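Local coordinates for glucose-binding protein (Thermus thermophilus HB27, PDB 2B3F), which binds glucose and galactose and probably serves as the sugar-capturing component of a binding-protein-dependent transport system, at residues A[22-25]-A[30-33]; A[45-50]-A[68-73]; A[170-175]-A[206-211]; A[314-319]-A[324-329]. All coordinates share one frame; numbering follows the deposited sequence.

Interaction 1 of 4, residues A[22-25]-A[30-33]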
loop_
_atom_site.group_PDB
_atom_site.type_symbol
_atom_site.label_atom_id
_atom_site.label_comp_id
_atom_site.label_asym_id
_atom_site.label_seq_id
_atom_site.Cartn_x
_atom_site.Cartn_y
_atom_site.Cartn_z
ATOM N N ARG A 22 -9.198 -19.846 -7.424
ATOM C CA ARG A 22 -10.159 -20.607 -8.233
ATOM C C ARG A 22 -9.600 -20.858 -9.631
ATOM O O ARG A 22 -9.698 -21.971 -10.143
ATOM C CB ARG A 22 -11.507 -19.896 -8.324
ATOM C CG ARG A 22 -12.331 -20.048 -7.052
ATOM C CD ARG A 22 -13.794 -19.684 -7.261
ATOM N NE ARG A 22 -13.965 -18.267 -7.559
ATOM C CZ ARG A 22 -13.926 -17.291 -6.647
ATOM N NH1 ARG A 22 -13.713 -17.552 -5.360
ATOM N NH2 ARG A 22 -14.095 -16.046 -7.035
ATOM N N LEU A 23 -9.013 -19.820 -10.225
ATOM C CA LEU A 23 -8.307 -19.946 -11.499
ATOM C C LEU A 23 -7.186 -20.984 -11.430
ATOM O O LEU A 23 -7.026 -21.818 -12.326
ATOM C CB LEU A 23 -7.717 -18.605 -11.891
ATOM C CG LEU A 23 -7.801 -18.213 -13.348
ATOM C CD1 LEU A 23 -9.259 -17.962 -13.740
ATOM C CD2 LEU A 23 -6.995 -16.968 -13.570
ATOM N N TYR A 24 -6.394 -20.933 -10.370
ATOM C CA TYR A 24 -5.301 -21.888 -10.194
ATOM C C TYR A 24 -5.819 -23.338 -10.123
ATOM O O TYR A 24 -5.256 -24.241 -10.759
ATOM C CB TYR A 24 -4.499 -21.550 -8.925
ATOM C CG TYR A 24 -3.273 -22.409 -8.713
ATOM C CD1 TYR A 24 -2.040 -22.045 -9.248
ATOM C CD2 TYR A 24 -3.343 -23.601 -7.996
ATOM C CE1 TYR A 24 -0.901 -22.838 -9.055
ATOM C CE2 TYR A 24 -2.196 -24.397 -7.798
ATOM C CZ TYR A 24 -0.988 -24.018 -8.340
ATOM O OH TYR A 24 0.129 -24.803 -8.123
ATOM N N LYS A 25 -6.885 -23.546 -9.347
ATOM C CA LYS A 25 -7.469 -24.882 -9.178
ATOM C C LYS A 25 -8.086 -25.440 -10.474
ATOM O O LYS A 25 -8.065 -26.657 -10.699
ATOM C CB LYS A 25 -8.510 -24.877 -8.068
ATOM C CG LYS A 25 -7.951 -24.651 -6.686
ATOM C CD LYS A 25 -9.094 -24.505 -5.695
ATOM C CE LYS A 25 -8.606 -24.404 -4.272
ATOM N NZ LYS A 25 -9.737 -24.318 -3.272
ATOM N N GLY A 30 -5.249 -31.186 -9.404
ATOM C CA GLY A 30 -4.571 -31.993 -8.398
ATOM C C GLY A 30 -4.247 -31.316 -7.071
ATOM O O GLY A 30 -4.172 -31.980 -6.030
ATOM N N VAL A 31 -4.067 -29.995 -7.091
ATOM C CA VAL A 31 -3.446 -29.295 -5.956
ATOM C C VAL A 31 -4.473 -28.847 -4.917
ATOM O O VAL A 31 -5.447 -28.175 -5.256
ATOM C CB VAL A 31 -2.657 -28.043 -6.422
ATOM C CG1 VAL A 31 -1.906 -27.425 -5.243
ATOM C CG2 VAL A 31 -1.690 -28.387 -7.546
ATOM N N GLU A 32 -4.239 -29.208 -3.653
ATOM C CA GLU A 32 -4.992 -28.650 -2.537
ATOM C C GLU A 32 -4.302 -27.349 -2.114
ATOM O O GLU A 32 -3.138 -27.349 -1.715
ATOM C CB GLU A 32 -5.054 -29.614 -1.353
ATOM C CG GLU A 32 -5.666 -29.008 -0.065
ATOM C CD GLU A 32 -7.169 -29.263 0.090
ATOM O OE1 GLU A 32 -7.602 -30.442 -0.063
ATOM O OE2 GLU A 32 -7.914 -28.287 0.378
ATOM N N VAL A 33 -5.043 -26.253 -2.211
ATOM C CA VAL A 33 -4.508 -24.920 -1.933
ATOM C C VAL A 33 -4.860 -24.493 -0.520
ATOM O O VAL A 33 -6.046 -24.424 -0.157
ATOM C CB VAL A 33 -5.041 -23.888 -2.927
ATOM C CG1 VAL A 33 -4.452 -22.503 -2.638
ATOM C CG2 VAL A 33 -4.732 -24.323 -4.362
HETATM O O HOH W 1 -8.003 -26.728 -2.270
#

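Interaction 2 of 4, residues A[45-50]-A[68-73]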
loop_
_atom_site.group_PDB
_atom_site.type_symbol
_atom_site.label_atom_id
_atom_site.label_comp_id
_atom_site.label_asym_id
_atom_site.label_seq_id
_atom_site.Cartn_x
_atom_site.Cartn_y
_atom_site.Cartn_z
ATOM N N ASN A 45 0.872 -7.693 11.091
ATOM C CA ASN A 45 0.849 -9.003 11.759
ATOM C C ASN A 45 1.489 -10.098 10.906
ATOM O O ASN A 45 2.185 -10.961 11.422
ATOM C CB ASN A 45 -0.576 -9.404 12.160
ATOM C CG ASN A 45 -1.150 -8.512 13.252
ATOM O OD1 ASN A 45 -0.402 -7.898 14.032
ATOM N ND2 ASN A 45 -2.480 -8.433 13.310
ATOM N N ALA A 46 1.254 -10.051 9.603
ATOM C CA ALA A 46 1.786 -11.082 8.693
ATOM C C ALA A 46 3.315 -11.117 8.728
ATOM O O ALA A 46 3.928 -12.199 8.686
ATOM C CB ALA A 46 1.307 -10.844 7.277
ATOM N N ARG A 47 3.910 -9.933 8.794
ATOM C CA ARG A 47 5.379 -9.732 8.894
ATOM C C ARG A 47 5.927 -10.521 10.096
ATOM O O ARG A 47 6.915 -11.263 9.991
ATOM C CB ARG A 47 5.604 -8.216 9.047
ATOM C CG ARG A 47 6.961 -7.582 8.880
ATOM C CD ARG A 47 6.756 -6.048 8.559
ATOM N NE ARG A 47 6.187 -5.886 7.197
ATOM C CZ ARG A 47 5.229 -5.029 6.810
ATOM N NH1 ARG A 47 4.645 -4.184 7.654
ATOM N NH2 ARG A 47 4.817 -5.054 5.542
ATOM N N ALA A 48 5.244 -10.406 11.229
ATOM C CA ALA A 48 5.677 -11.042 12.455
ATOM C C ALA A 48 5.542 -12.564 12.401
ATOM O O ALA A 48 6.436 -13.290 12.850
ATOM C CB ALA A 48 4.903 -10.476 13.647
ATOM N N VAL A 49 4.431 -13.054 11.871
ATOM C CA VAL A 49 4.221 -14.497 11.774
ATOM C C VAL A 49 5.197 -15.105 10.740
ATOM O O VAL A 49 5.784 -16.173 10.966
ATOM C CB VAL A 49 2.779 -14.812 11.412
ATOM C CG1 VAL A 49 2.605 -16.292 11.113
ATOM C CG2 VAL A 49 1.862 -14.333 12.557
ATOM N N LEU A 50 5.396 -14.406 9.629
ATOM C CA LEU A 50 6.338 -14.890 8.612
ATOM C C LEU A 50 7.731 -15.006 9.197
ATOM O O LEU A 50 8.430 -15.992 8.950
ATOM C CB LEU A 50 6.362 -13.966 7.398
ATOM C CG LEU A 50 7.268 -14.421 6.240
ATOM C CD1 LEU A 50 6.786 -15.732 5.690
ATOM C CD2 LEU A 50 7.263 -13.376 5.170
ATOM N N GLY A 68 10.339 -3.710 -3.582
ATOM C CA GLY A 68 11.216 -2.635 -3.131
ATOM C C GLY A 68 12.019 -3.058 -1.915
ATOM O O GLY A 68 12.355 -4.230 -1.758
ATOM N N MET A 69 12.305 -2.091 -1.034
ATOM C CA MET A 69 13.196 -2.334 0.089
ATOM C C MET A 69 12.655 -3.312 1.095
ATOM O O MET A 69 13.428 -3.967 1.758
ATOM C CB MET A 69 13.580 -1.026 0.762
ATOM C CG MET A 69 14.454 -0.166 -0.102
ATOM S SD MET A 69 15.993 -1.020 -0.550
ATOM C CE MET A 69 16.673 0.118 -1.749
ATOM N N GLU A 70 11.331 -3.449 1.204
ATOM C CA GLU A 70 10.769 -4.469 2.101
ATOM C C GLU A 70 11.249 -5.856 1.680
ATOM O O GLU A 70 11.730 -6.637 2.498
ATOM C CB GLU A 70 9.232 -4.402 2.109
ATOM C CG GLU A 70 8.535 -5.509 2.898
ATOM C CD GLU A 70 7.025 -5.425 2.816
ATOM O OE1 GLU A 70 6.559 -4.283 3.103
ATOM O OE2 GLU A 70 6.322 -6.461 2.457
ATOM N N LEU A 71 11.065 -6.163 0.399
ATOM C CA LEU A 71 11.516 -7.443 -0.162
ATOM C C LEU A 71 13.025 -7.616 0.009
ATOM O O LEU A 71 13.505 -8.630 0.517
ATOM C CB LEU A 71 11.184 -7.473 -1.650
ATOM C CG LEU A 71 11.754 -8.589 -2.535
ATOM C CD1 LEU A 71 11.196 -9.945 -2.149
ATOM C CD2 LEU A 71 11.430 -8.248 -3.974
ATOM N N ILE A 72 13.768 -6.621 -0.458
ATOM C CA ILE A 72 15.218 -6.767 -0.558
ATOM C C ILE A 72 15.880 -6.866 0.813
ATOM O O ILE A 72 16.690 -7.756 1.060
ATOM C CB ILE A 72 15.841 -5.620 -1.387
ATOM C CG1 ILE A 72 15.312 -5.624 -2.833
ATOM C CG2 ILE A 72 17.366 -5.717 -1.392
ATOM C CD1 ILE A 72 15.322 -6.946 -3.545
ATOM N N GLY A 73 15.490 -5.980 1.721
ATOM C CA GLY A 73 16.195 -5.816 2.983
ATOM C C GLY A 73 15.903 -6.872 4.022
ATOM O O GLY A 73 16.539 -6.870 5.086
#

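Interaction 3 of 4, residues A[170-175]-A[206-211]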
loop_
_atom_site.group_PDB
_atom_site.type_symbol
_atom_site.label_atom_id
_atom_site.label_comp_id
_atom_site.label_asym_id
_atom_site.label_seq_id
_atom_site.Cartn_x
_atom_site.Cartn_y
_atom_site.Cartn_z
ATOM N N GLN A 170 0.261 6.428 9.913
ATOM C CA GLN A 170 1.485 6.468 9.106
ATOM C C GLN A 170 1.132 6.688 7.637
ATOM O O GLN A 170 1.794 7.455 6.945
ATOM C CB GLN A 170 2.257 5.176 9.234
ATOM C CG GLN A 170 2.759 4.798 10.648
ATOM C CD GLN A 170 3.557 3.513 10.599
ATOM O OE1 GLN A 170 4.433 3.363 9.747
ATOM N NE2 GLN A 170 3.254 2.574 11.485
ATOM N N HIS A 171 0.086 6.000 7.181
ATOM C CA HIS A 171 -0.407 6.108 5.817
ATOM C C HIS A 171 -0.792 7.537 5.477
ATOM O O HIS A 171 -0.402 8.064 4.451
ATOM C CB HIS A 171 -1.593 5.177 5.578
ATOM C CG HIS A 171 -1.946 5.058 4.134
ATOM N ND1 HIS A 171 -1.597 3.963 3.371
ATOM C CD2 HIS A 171 -2.567 5.929 3.302
ATOM C CE1 HIS A 171 -2.007 4.162 2.128
ATOM N NE2 HIS A 171 -2.608 5.340 2.062
ATOM N N LEU A 172 -1.567 8.158 6.360
ATOM C CA LEU A 172 -1.892 9.568 6.213
ATOM C C LEU A 172 -0.623 10.435 6.165
ATOM O O LEU A 172 -0.497 11.319 5.312
ATOM C CB LEU A 172 -2.742 10.001 7.390
ATOM C CG LEU A 172 -3.061 11.472 7.487
ATOM C CD1 LEU A 172 -3.844 11.969 6.268
ATOM C CD2 LEU A 172 -3.860 11.648 8.803
ATOM N N TRP A 173 0.317 10.159 7.063
ATOM C CA TRP A 173 1.563 10.913 7.144
ATOM C C TRP A 173 2.335 10.899 5.811
ATOM O O TRP A 173 2.830 11.922 5.393
ATOM C CB TRP A 173 2.476 10.387 8.251
ATOM C CG TRP A 173 3.746 11.185 8.421
ATOM C CD1 TRP A 173 3.933 12.285 9.228
ATOM C CD2 TRP A 173 5.016 10.961 7.770
ATOM N NE1 TRP A 173 5.219 12.749 9.115
ATOM C CE2 TRP A 173 5.913 11.960 8.237
ATOM C CE3 TRP A 173 5.478 10.019 6.845
ATOM C CZ2 TRP A 173 7.246 12.030 7.813
ATOM C CZ3 TRP A 173 6.794 10.089 6.421
ATOM C CH2 TRP A 173 7.667 11.098 6.902
ATOM N N GLU A 174 2.396 9.759 5.123
ATOM C CA GLU A 174 3.216 9.733 3.884
ATOM C C GLU A 174 2.600 10.615 2.796
ATOM O O GLU A 174 3.320 11.215 2.001
ATOM C CB GLU A 174 3.566 8.327 3.405
ATOM C CG GLU A 174 2.452 7.437 2.916
ATOM C CD GLU A 174 2.972 6.052 2.508
ATOM O OE1 GLU A 174 4.113 5.688 2.911
ATOM O OE2 GLU A 174 2.231 5.330 1.813
ATOM N N SER A 175 1.277 10.729 2.774
ATOM C CA SER A 175 0.618 11.698 1.868
ATOM C C SER A 175 0.960 13.140 2.252
ATOM O O SER A 175 1.307 13.963 1.401
ATOM C CB SER A 175 -0.888 11.528 1.839
ATOM O OG SER A 175 -1.292 10.575 0.872
ATOM N N GLU A 206 4.405 19.188 11.296
ATOM C CA GLU A 206 3.562 20.350 11.634
ATOM C C GLU A 206 2.236 20.295 10.900
ATOM O O GLU A 206 1.166 20.440 11.515
ATOM C CB GLU A 206 4.265 21.667 11.266
ATOM C CG GLU A 206 3.656 22.969 11.841
ATOM C CD GLU A 206 2.349 23.516 11.173
ATOM O OE1 GLU A 206 2.182 23.471 9.915
ATOM O OE2 GLU A 206 1.493 24.045 11.948
ATOM N N VAL A 207 2.298 20.098 9.584
ATOM C CA VAL A 207 1.082 20.024 8.804
ATOM C C VAL A 207 0.287 18.791 9.256
ATOM O O VAL A 207 -0.907 18.860 9.461
ATOM C CB VAL A 207 1.355 19.992 7.290
ATOM C CG1 VAL A 207 0.042 19.823 6.512
ATOM C CG2 VAL A 207 2.115 21.262 6.857
ATOM N N PHE A 208 0.970 17.664 9.432
ATOM C CA PHE A 208 0.316 16.415 9.874
ATOM C C PHE A 208 -0.487 16.591 11.179
ATOM O O PHE A 208 -1.629 16.141 11.290
ATOM C CB PHE A 208 1.379 15.319 10.025
ATOM C CG PHE A 208 0.837 13.996 10.472
ATOM C CD1 PHE A 208 -0.025 13.279 9.664
ATOM C CD2 PHE A 208 1.221 13.446 11.683
ATOM C CE1 PHE A 208 -0.521 12.054 10.076
ATOM C CE2 PHE A 208 0.734 12.224 12.096
ATOM C CZ PHE A 208 -0.144 11.524 11.294
ATOM N N GLY A 209 0.108 17.262 12.157
ATOM C CA GLY A 209 -0.592 17.510 13.436
ATOM C C GLY A 209 -1.883 18.304 13.300
ATOM O O GLY A 209 -2.879 18.025 13.976
ATOM N N ARG A 210 -1.881 19.295 12.419
ATOM C CA ARG A 210 -3.092 20.062 12.167
ATOM C C ARG A 210 -4.155 19.170 11.552
ATOM O O ARG A 210 -5.326 19.219 11.924
ATOM C CB ARG A 210 -2.812 21.239 11.249
ATOM C CG ARG A 210 -1.883 22.273 11.836
ATOM C CD ARG A 210 -1.757 23.405 10.841
ATOM N NE ARG A 210 -1.028 24.565 11.341
ATOM C CZ ARG A 210 -1.584 25.561 12.031
ATOM N NH1 ARG A 210 -2.887 25.575 12.322
ATOM N NH2 ARG A 210 -0.825 26.567 12.423
ATOM N N VAL A 211 -3.738 18.336 10.591
ATOM C CA VAL A 211 -4.649 17.433 9.919
ATOM C C VAL A 211 -5.229 16.425 10.933
ATOM O O VAL A 211 -6.415 16.107 10.915
ATOM C CB VAL A 211 -3.922 16.723 8.745
ATOM C CG1 VAL A 211 -4.784 15.620 8.147
ATOM C CG2 VAL A 211 -3.509 17.751 7.687
#

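Interaction 4 of 4, residues A[314-319]-A[324-329]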
loop_
_atom_site.group_PDB
_atom_site.type_symbol
_atom_site.label_atom_id
_atom_site.label_comp_id
_atom_site.label_asym_id
_atom_site.label_seq_id
_atom_site.Cartn_x
_atom_site.Cartn_y
_atom_site.Cartn_z
ATOM N N SER A 314 -6.769 -2.312 -6.963
ATOM C CA SER A 314 -5.475 -2.058 -7.588
ATOM C C SER A 314 -5.643 -2.178 -9.099
ATOM O O SER A 314 -6.656 -2.669 -9.586
ATOM C CB SER A 314 -4.443 -3.091 -7.140
ATOM O OG SER A 314 -4.980 -4.400 -7.053
ATOM N N ILE A 315 -4.607 -1.754 -9.807
ATOM C CA ILE A 315 -4.506 -1.991 -11.243
ATOM C C ILE A 315 -3.466 -3.098 -11.474
ATOM O O ILE A 315 -2.703 -3.463 -10.578
ATOM C CB ILE A 315 -4.166 -0.680 -12.005
ATOM C CG1 ILE A 315 -2.759 -0.185 -11.649
ATOM C CG2 ILE A 315 -5.243 0.373 -11.736
ATOM C CD1 ILE A 315 -2.314 1.124 -12.293
ATOM N N ALA A 316 -3.444 -3.646 -12.700
ATOM C CA ALA A 316 -2.468 -4.656 -13.029
ATOM C C ALA A 316 -1.066 -4.040 -13.104
ATOM O O ALA A 316 -0.915 -2.878 -13.470
ATOM C CB ALA A 316 -2.822 -5.305 -14.371
ATOM N N ALA A 317 -0.069 -4.839 -12.764
ATOM C CA ALA A 317 1.342 -4.472 -12.989
ATOM C C ALA A 317 1.726 -4.659 -14.475
ATOM O O ALA A 317 2.568 -3.931 -14.993
ATOM C CB ALA A 317 2.255 -5.291 -12.121
ATOM N N ARG A 318 1.113 -5.632 -15.136
ATOM C CA ARG A 318 1.424 -5.911 -16.555
ATOM C C ARG A 318 1.034 -4.754 -17.439
ATOM O O ARG A 318 -0.095 -4.256 -17.358
ATOM C CB ARG A 318 0.703 -7.159 -17.041
ATOM C CG ARG A 318 1.330 -8.440 -16.564
ATOM C CD ARG A 318 0.649 -9.603 -17.215
ATOM N NE ARG A 318 0.960 -9.637 -18.650
ATOM C CZ ARG A 318 1.911 -10.372 -19.200
ATOM N NH1 ARG A 318 2.649 -11.212 -18.495
ATOM N NH2 ARG A 318 2.084 -10.293 -20.511
ATOM N N LEU A 319 1.946 -4.370 -18.346
ATOM C CA LEU A 319 1.679 -3.297 -19.301
ATOM C C LEU A 319 0.519 -3.605 -20.275
ATOM O O LEU A 319 -0.118 -2.680 -20.771
ATOM C CB LEU A 319 2.952 -2.973 -20.107
ATOM C CG LEU A 319 4.146 -2.376 -19.362
ATOM C CD1 LEU A 319 5.446 -2.510 -20.159
ATOM C CD2 LEU A 319 3.881 -0.937 -19.040
ATOM N N SER A 324 -10.814 -2.424 -20.216
ATOM C CA SER A 324 -12.257 -2.664 -20.244
ATOM C C SER A 324 -12.699 -3.617 -19.128
ATOM O O SER A 324 -13.889 -3.726 -18.861
ATOM C CB SER A 324 -12.698 -3.210 -21.620
ATOM O OG SER A 324 -12.224 -4.529 -21.827
ATOM N N LYS A 325 -11.741 -4.289 -18.480
ATOM C CA LYS A 325 -12.028 -5.188 -17.363
ATOM C C LYS A 325 -12.153 -4.437 -16.031
ATOM O O LYS A 325 -12.539 -5.041 -15.041
ATOM C CB LYS A 325 -10.946 -6.255 -17.240
ATOM C CG LYS A 325 -10.795 -7.155 -18.459
ATOM C CD LYS A 325 -12.093 -7.866 -18.781
ATOM C CE LYS A 325 -11.914 -8.838 -19.948
ATOM N NZ LYS A 325 -13.248 -9.339 -20.435
ATOM N N TYR A 326 -11.871 -3.131 -16.045
ATOM C CA TYR A 326 -11.815 -2.294 -14.836
ATOM C C TYR A 326 -12.953 -1.282 -14.838
ATOM O O TYR A 326 -13.393 -0.802 -15.893
ATOM C CB TYR A 326 -10.440 -1.581 -14.732
ATOM C CG TYR A 326 -9.334 -2.576 -14.528
ATOM C CD1 TYR A 326 -8.801 -2.821 -13.264
ATOM C CD2 TYR A 326 -8.845 -3.339 -15.601
ATOM C CE1 TYR A 326 -7.819 -3.785 -13.072
ATOM C CE2 TYR A 326 -7.877 -4.300 -15.422
ATOM C CZ TYR A 326 -7.343 -4.521 -14.160
ATOM O OH TYR A 326 -6.401 -5.498 -13.978
ATOM N N ASN A 327 -13.442 -0.977 -13.638
ATOM C CA ASN A 327 -14.472 0.019 -13.442
ATOM C C ASN A 327 -13.889 1.429 -13.561
ATOM O O ASN A 327 -12.712 1.606 -13.888
ATOM C CB ASN A 327 -15.219 -0.227 -12.097
ATOM C CG ASN A 327 -14.366 0.069 -10.872
ATOM O OD1 ASN A 327 -13.399 0.811 -10.944
ATOM N ND2 ASN A 327 -14.736 -0.520 -9.733
ATOM N N ALA A 328 -14.718 2.435 -13.319
ATOM C CA ALA A 328 -14.313 3.815 -13.490
ATOM C C ALA A 328 -13.128 4.200 -12.597
ATOM O O ALA A 328 -12.269 4.956 -13.016
ATOM C CB ALA A 328 -15.487 4.723 -13.239
ATOM N N TYR A 329 -13.075 3.665 -11.370
ATOM C CA TYR A 329 -11.889 3.883 -10.545
ATOM C C TYR A 329 -10.614 3.268 -11.196
ATOM O O TYR A 329 -9.617 3.967 -11.399
ATOM C CB TYR A 329 -12.018 3.423 -9.055
ATOM C CG TYR A 329 -10.683 3.731 -8.436
ATOM C CD1 TYR A 329 -10.337 5.042 -8.144
ATOM C CD2 TYR A 329 -9.693 2.749 -8.307
ATOM C CE1 TYR A 329 -9.074 5.371 -7.692
ATOM C CE2 TYR A 329 -8.430 3.075 -7.858
ATOM C CZ TYR A 329 -8.131 4.400 -7.565
ATOM O OH TYR A 329 -6.895 4.753 -7.137
#

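Interaction 1 of 4, residues A[22-25]-A[30-33]
Y24, on helix 15-27, lays its ring against V31, just before strand 32-37, and V33 within it. The phenol is sent across by a first torsion with CG anti to the backbone N (chi1 -175°), and the two valines meet it differently. V31 comes to the rim of the ring, the two side chains crossing at about a right angle: its CB is 3.9 Å from Y24 CE2, and its CG1, in the ring plane, is 4.0 Å from that carbon. V33 approaches more obliquely, with CG2 4.0 Å from Y24 CD2. The hydroxyl of this buried tyrosine is hydrogen-bonded to the backbone O of N291, while L298 of helix 289-299 and L3 of strand 2-7 also touch the ring. A serine here would probably open a gap beside V31 and V33 and deprive the N291 carbonyl of its hydroxyl mate. Next along the helix, K25 sends an extended chain obliquely across V33 and brings CE to 3.8 Å from V33 CB. Its ammonium ends at a water, weakly bonded to NZ at 3.1 Å. That water also accepts from V33 N at 3.0 Å and donates weakly to OE2 of E32, so it bridges only weakly the two opposite charges, whose atoms K25 NZ and E32 OE2 stand 5.7 Å apart. On the sheet side, E32 makes backbone hydrogen bonds with M1 and L3, setting strand 32-37 parallel to strand 2-7. Helix 15-27 packed on the strand that follows it, next to the strand that precedes it, is the classic beta-alpha-beta crossover of an alpha/beta domain.

Interaction 2 of 4, residues A[45-50]-A[68-73]
R47 and E70 form a single-point salt bridge between helices 44-55 and 69-76, with R47 NH2 3.1 Å from E70 OE1. The second carboxylate oxygen, OE2, is farther from R47 NH2, at 3.7 Å. Guanidinium and carboxylate are not paired flat: their planes are turned 63° apart and OE1 meets the guanidinium obliquely. E70 reaches over with an extended chain, whereas R47 bends at chi3 (-70°) to bring its end group round. Further out, R47 NE makes a second salt bridge, to OE2 of E354, and M357 of the same helix 354-370 touches both side chains. E70 OE1 is shared as well, being hydrogen-bonded to ND1 of H66, a residue of the galactose pocket. The base of E70 is held by a backbone hydrogen bond with G349. An alanine in place of E70 would probably leave R47 NH2 without this charge partner and H66 ND1 without its acceptor, setting the imidazole freer to turn. Bonding to that carboxylate is likely to keep a proton on H66 ND1, so the charge network may fix how the histidine faces the sugar.

Interaction 3 of 4, residues A[170-175]-A[206-211]
F208 projects from helix 199-212 as a flat wedge into the hollow between L172 and W173 of helix 166-190. On one face it receives W173, whose CD1 stands 3.7 Å above the ring plane, displaced toward the rim. This is a T-shaped stack, the indole edge directed at the phenyl face with planes at 81° and the five-membered ring centroid 5.1 Å from that of F208. W173 CB sits over the same face, 4.1 Å from the ring centroid, in a CH-pi contact. L172 meets the phenyl elsewhere: its CG lies in the ring plane at the edge and its CD2 is 3.6 Å from F208 CE1. The leucine is in turn a bump for the other helix, its CD2 filling the notch between F208 and V211, one turn apart, 4.1 Å from V211 CG1. With CG of F208 anti to its backbone N (chi1 180°), the ring is thrust so deep that CE1 is 3.7 Å from the backbone N of W173. M364 of helix 354-370 touches both aromatics, and F145 of helix 142-154 covers V211. The segment axes approach to 9.9 Å, with 128° between their N-to-C directions, a steep, oblique crossing within the helical layers of an alpha/beta solute-binding protein.

Interaction 4 of 4, residues A[314-319]-A[324-329]
Y326 packs its ring against the irregular chain S314-A316, a buried loop contact just ahead of helix 328-339 in the solute-binding-protein fold. The tyrosine side chain is directed at the loop, with CG anti to the carbonyl carbon (chi1 -66°), and meets mostly backbone there. Its CE1 edge faces the O of S314, which lies near the ring plane at 3.8 Å from that carbon. I315 comes obliquely, with CA 4.2 Å from Y326 CE1, while the end of its own side chain leads off to A333, M334 and W337 of helix 328-339. The ring thus meets the main chain of I315, not its side chain, though M334 touches both side chains. N309 and P310 of helix 302-312 also touch Y326, and its hydroxyl is hydrogen-bonded to OD1 of D306. That bond fixes the far end of the ring, as S314 OG is fixed by OD1 of N309, its side chain turned away from Y326. Two residues are thus tied to the one helix, 302-312, which ends at the galactose-binding K312. Immediately after the tyrosine, N327 is the N-cap of helix 328-339, its OD1 accepting from the backbone N of G330. From the loop 314-319, A316 comes nearest the hydroxyl, its methyl carbon CB 3.6 Å from Y326 OH.

The four contacts follow one another along the chain without touching and differ in their distance from the bound galactose. Interactions 2 and 4 are the near ones, their centres 26 Å apart: the side chain of R47 is about 6 Å from the sugar and that of S314 about 7 Å. Interaction 3 stands farther back, the side chain of L172 being about 14 Å from the galactose, but its nearest atoms lie about 8 Å from interaction 2. Interaction 1 is peripheral; the side chain of V33 lies about 11 Å from that of the sugar-binding W9, and strand 32-37 leads on to helix 44-55. Interactions 1 and 3, centres 43 Å apart, lie on opposite sides of the chain's centre.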